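Local coordinates for tail spike protein (Acinetobacter phage vB_AbaP_AS12, PDB 6EU4) that forms a trimeric tailspike of the phage particle and probably recognises, and perhaps cleaves, capsular polysaccharide on the surface of Acinetobacter baumannii, at residues V56-A68 with G73-E85. Residues are numbered along the deposited sequence; the frame is centred on the assembly and turned at random.
Sequences VGGGHRIYVASRA and GFLCINGWVLQIE. With ZN (zinc ion), chain D.
Ile62 and Val81 form the hydrogen-bonded pair at the middle of an antiparallel ladder between strands 59-63 and 80-82, with Val81 N to Ile62 O at 2.9 Å and almost straight. Gln83 N to His60 O and Val64 N to Gly79 O extend it at the two ends. Gly79, at positive phi in the type I' turn from Ile77 to Trp80, lies so close to Tyr63 and Ala68 that a side chain would collide with them. Tyr63 sets its CB over the broad six-membered ring of Trp80, 3.5 Å from the centroid, a CH-pi contact. On the sheet face carrying Tyr63, Trp80 and Leu82, Arg61 is long enough to span strand 80-82 to Phe74, just before strand 76-77, and has N-H groups for two backbone carbonyls: NH1 and NH2 both donate to Phe74 O (2.9 and 2.8 Å), and NH1 also to Trp80 O, which takes a second hydrogen bond from Ile77 N on the opposite face of its carbonyl plane. Apolar Ile77 CD1 and Leu82 CB sandwich the guanidinium. This small five-stranded mixed sheet belongs to the N-terminal part of the spike, next to the parallel beta-helix. Branched Val64 and Val81 pack CG2 to CG2 (3.6 Å). His60 leads away from strand 80-82, its NE2 binding the zinc ion shared with His60 of both neighbouring subunits.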
# COMPACT_ATOMS: atom_id res chain seq x y z
N VAL A 56 43.85 0.99 -20.38
CA VAL A 56 42.50 1.54 -20.24
C VAL A 56 42.50 2.95 -20.80
O VAL A 56 43.53 3.63 -20.84
CB VAL A 56 41.98 1.54 -18.78
CG1 VAL A 56 41.93 0.13 -18.22
CG2 VAL A 56 42.84 2.45 -17.89
N GLY A 57 41.33 3.38 -21.26
CA GLY A 57 41.15 4.75 -21.70
C GLY A 57 41.65 5.06 -23.09
O GLY A 57 41.73 6.24 -23.45
N GLY A 58 41.99 4.05 -23.90
CA GLY A 58 42.41 4.25 -25.27
C GLY A 58 41.25 4.25 -26.24
O GLY A 58 40.14 4.68 -25.91
N GLY A 59 41.49 3.74 -27.43
CA GLY A 59 40.46 3.61 -28.44
C GLY A 59 40.89 4.22 -29.75
O GLY A 59 41.95 4.83 -29.86
N HIS A 60 40.03 4.05 -30.75
CA HIS A 60 40.32 4.58 -32.08
C HIS A 60 40.16 6.09 -32.09
O HIS A 60 39.28 6.65 -31.42
CB HIS A 60 39.40 3.96 -33.13
CG HIS A 60 39.56 2.48 -33.29
ND1 HIS A 60 38.90 1.57 -32.49
CD2 HIS A 60 40.31 1.74 -34.15
CE1 HIS A 60 39.23 0.35 -32.85
NE2 HIS A 60 40.08 0.42 -33.85
N ARG A 61 41.02 6.76 -32.86
CA ARG A 61 40.91 8.19 -33.10
C ARG A 61 41.09 8.46 -34.58
O ARG A 61 41.78 7.73 -35.29
CB ARG A 61 41.93 8.97 -32.29
CG ARG A 61 41.69 8.85 -30.80
CD ARG A 61 42.36 9.92 -29.99
NE ARG A 61 41.94 9.82 -28.59
CZ ARG A 61 41.27 10.75 -27.92
NH1 ARG A 61 40.90 11.89 -28.49
NH2 ARG A 61 40.96 10.54 -26.65
N ILE A 62 40.44 9.53 -35.04
CA ILE A 62 40.53 9.97 -36.43
C ILE A 62 41.03 11.41 -36.43
O ILE A 62 40.47 12.26 -35.73
CB ILE A 62 39.18 9.86 -37.16
CG1 ILE A 62 38.68 8.42 -37.12
CG2 ILE A 62 39.33 10.36 -38.59
CD1 ILE A 62 37.27 8.23 -37.69
N TYR A 63 42.05 11.68 -37.22
CA TYR A 63 42.63 13.01 -37.27
C TYR A 63 41.75 13.96 -38.08
O TYR A 63 41.39 13.66 -39.22
CB TYR A 63 44.03 12.94 -37.88
CG TYR A 63 44.74 14.27 -37.86
CD1 TYR A 63 44.96 14.93 -36.66
CD2 TYR A 63 45.18 14.86 -39.04
CE1 TYR A 63 45.60 16.15 -36.63
CE2 TYR A 63 45.83 16.08 -39.01
CZ TYR A 63 46.04 16.72 -37.81
OH TYR A 63 46.67 17.93 -37.76
N VAL A 64 41.37 15.08 -37.46
CA VAL A 64 40.59 16.13 -38.11
C VAL A 64 41.49 17.36 -38.20
O VAL A 64 41.60 18.13 -37.24
CB VAL A 64 39.30 16.43 -37.34
CG1 VAL A 64 38.51 17.53 -38.05
CG2 VAL A 64 38.45 15.18 -37.19
N ALA A 65 42.10 17.55 -39.38
CA ALA A 65 43.16 18.56 -39.52
C ALA A 65 42.68 19.95 -39.14
O ALA A 65 43.45 20.75 -38.58
CB ALA A 65 43.69 18.56 -40.95
N SER A 66 41.43 20.29 -39.46
CA SER A 66 40.92 21.62 -39.14
C SER A 66 40.81 21.86 -37.64
O SER A 66 40.56 23.00 -37.24
CB SER A 66 39.55 21.81 -39.79
OG SER A 66 38.60 20.93 -39.23
N ARG A 67 40.98 20.83 -36.82
CA ARG A 67 40.93 20.98 -35.37
C ARG A 67 42.28 20.66 -34.72
O ARG A 67 42.34 20.38 -33.52
CB ARG A 67 39.83 20.09 -34.79
CG ARG A 67 38.45 20.42 -35.36
CD ARG A 67 37.38 19.56 -34.72
NE ARG A 67 37.35 19.78 -33.28
CZ ARG A 67 36.68 19.01 -32.42
NH1 ARG A 67 36.00 17.98 -32.87
NH2 ARG A 67 36.71 19.28 -31.12
N ALA A 68 43.36 20.73 -35.50
CA ALA A 68 44.68 20.31 -35.03
C ALA A 68 45.11 21.07 -33.79
O ALA A 68 45.86 20.54 -32.96
CB ALA A 68 45.72 20.48 -36.13
N GLY A 73 41.95 17.12 -23.98
CA GLY A 73 42.32 15.96 -23.20
C GLY A 73 41.34 14.82 -23.22
O GLY A 73 41.47 13.89 -22.41
N PHE A 74 40.35 14.86 -24.11
CA PHE A 74 39.28 13.87 -24.09
C PHE A 74 38.78 13.63 -25.52
O PHE A 74 39.37 12.80 -26.23
CB PHE A 74 38.19 14.35 -23.13
CG PHE A 74 36.94 13.53 -23.12
CD1 PHE A 74 36.97 12.16 -23.39
CD2 PHE A 74 35.72 14.12 -22.83
CE1 PHE A 74 35.81 11.42 -23.40
CE2 PHE A 74 34.55 13.38 -22.83
CZ PHE A 74 34.60 12.02 -23.12
N LEU A 75 37.75 14.33 -25.99
CA LEU A 75 37.20 14.01 -27.31
C LEU A 75 38.07 14.47 -28.47
O LEU A 75 37.96 13.92 -29.57
CB LEU A 75 35.80 14.59 -27.47
CG LEU A 75 34.73 13.95 -26.58
CD1 LEU A 75 33.38 14.52 -26.91
CD2 LEU A 75 34.68 12.44 -26.70
N CYS A 76 38.92 15.47 -28.28
CA CYS A 76 39.74 15.97 -29.38
C CYS A 76 41.11 16.35 -28.83
O CYS A 76 41.23 17.33 -28.08
CB CYS A 76 39.07 17.16 -30.08
SG CYS A 76 40.04 17.80 -31.47
N ILE A 77 42.13 15.58 -29.18
CA ILE A 77 43.47 15.76 -28.65
C ILE A 77 44.37 16.06 -29.84
O ILE A 77 44.71 15.18 -30.63
CB ILE A 77 43.95 14.54 -27.85
CG1 ILE A 77 43.02 14.34 -26.63
CG2 ILE A 77 45.42 14.72 -27.42
CD1 ILE A 77 43.27 13.05 -25.81
N ASN A 78 44.73 17.34 -29.98
CA ASN A 78 45.52 17.83 -31.11
C ASN A 78 44.91 17.41 -32.44
O ASN A 78 45.60 17.00 -33.38
CB ASN A 78 46.98 17.36 -31.01
CG ASN A 78 47.58 17.63 -29.65
OD1 ASN A 78 48.04 16.70 -28.97
ND2 ASN A 78 47.58 18.89 -29.23
N GLY A 79 43.58 17.52 -32.54
CA GLY A 79 42.86 17.18 -33.75
C GLY A 79 42.42 15.74 -33.85
O GLY A 79 41.62 15.42 -34.74
N TRP A 80 42.91 14.86 -32.97
CA TRP A 80 42.57 13.44 -33.01
C TRP A 80 41.27 13.23 -32.23
O TRP A 80 41.25 13.34 -31.00
CB TRP A 80 43.71 12.61 -32.44
CG TRP A 80 44.90 12.59 -33.34
CD1 TRP A 80 45.96 13.45 -33.33
CD2 TRP A 80 45.16 11.65 -34.40
NE1 TRP A 80 46.85 13.12 -34.31
CE2 TRP A 80 46.39 12.01 -34.98
CE3 TRP A 80 44.47 10.55 -34.91
CZ2 TRP A 80 46.95 11.32 -36.05
CZ3 TRP A 80 45.03 9.85 -35.98
CH2 TRP A 80 46.26 10.24 -36.53
N VAL A 81 40.20 12.91 -32.95
CA VAL A 81 38.87 12.81 -32.36
C VAL A 81 38.59 11.38 -31.93
O VAL A 81 38.79 10.43 -32.69
CB VAL A 81 37.81 13.31 -33.36
CG1 VAL A 81 36.41 13.14 -32.79
CG2 VAL A 81 38.06 14.78 -33.67
N LEU A 82 38.09 11.23 -30.71
CA LEU A 82 37.82 9.91 -30.16
C LEU A 82 36.62 9.27 -30.84
O LEU A 82 35.56 9.88 -30.97
CB LEU A 82 37.56 10.02 -28.66
CG LEU A 82 37.32 8.69 -27.94
CD1 LEU A 82 38.53 7.75 -28.08
CD2 LEU A 82 37.01 8.95 -26.47
N GLN A 83 36.78 8.02 -31.26
CA GLN A 83 35.70 7.25 -31.87
C GLN A 83 34.93 6.57 -30.75
O GLN A 83 35.45 5.65 -30.11
CB GLN A 83 36.25 6.23 -32.86
CG GLN A 83 36.86 6.86 -34.08
CD GLN A 83 35.81 7.52 -34.93
OE1 GLN A 83 35.52 8.71 -34.76
NE2 GLN A 83 35.20 6.75 -35.84
N ILE A 84 33.72 7.03 -30.49
CA ILE A 84 32.91 6.52 -29.38
C ILE A 84 31.96 5.47 -29.91
O ILE A 84 31.29 5.68 -30.93
CB ILE A 84 32.14 7.66 -28.70
CG1 ILE A 84 33.11 8.73 -28.20
CG2 ILE A 84 31.28 7.11 -27.55
CD1 ILE A 84 32.41 9.97 -27.72
N GLU A 85 31.88 4.34 -29.23
CA GLU A 85 30.99 3.27 -29.65
C GLU A 85 29.72 3.33 -28.82
O GLU A 85 29.75 3.34 -27.58
CB GLU A 85 31.69 1.91 -29.54
CG GLU A 85 32.63 1.67 -30.75
CD GLU A 85 33.20 0.27 -30.82
OE1 GLU A 85 32.68 -0.63 -30.12
OE2 GLU A 85 34.17 0.07 -31.58
ZN ZN D . 40.12 -1.54 -34.29
O HOH W 1 37.27 3.45 -30.29
O HOH W 2 35.73 15.96 -30.63
O HOH W 3 41.84 -1.53 -35.76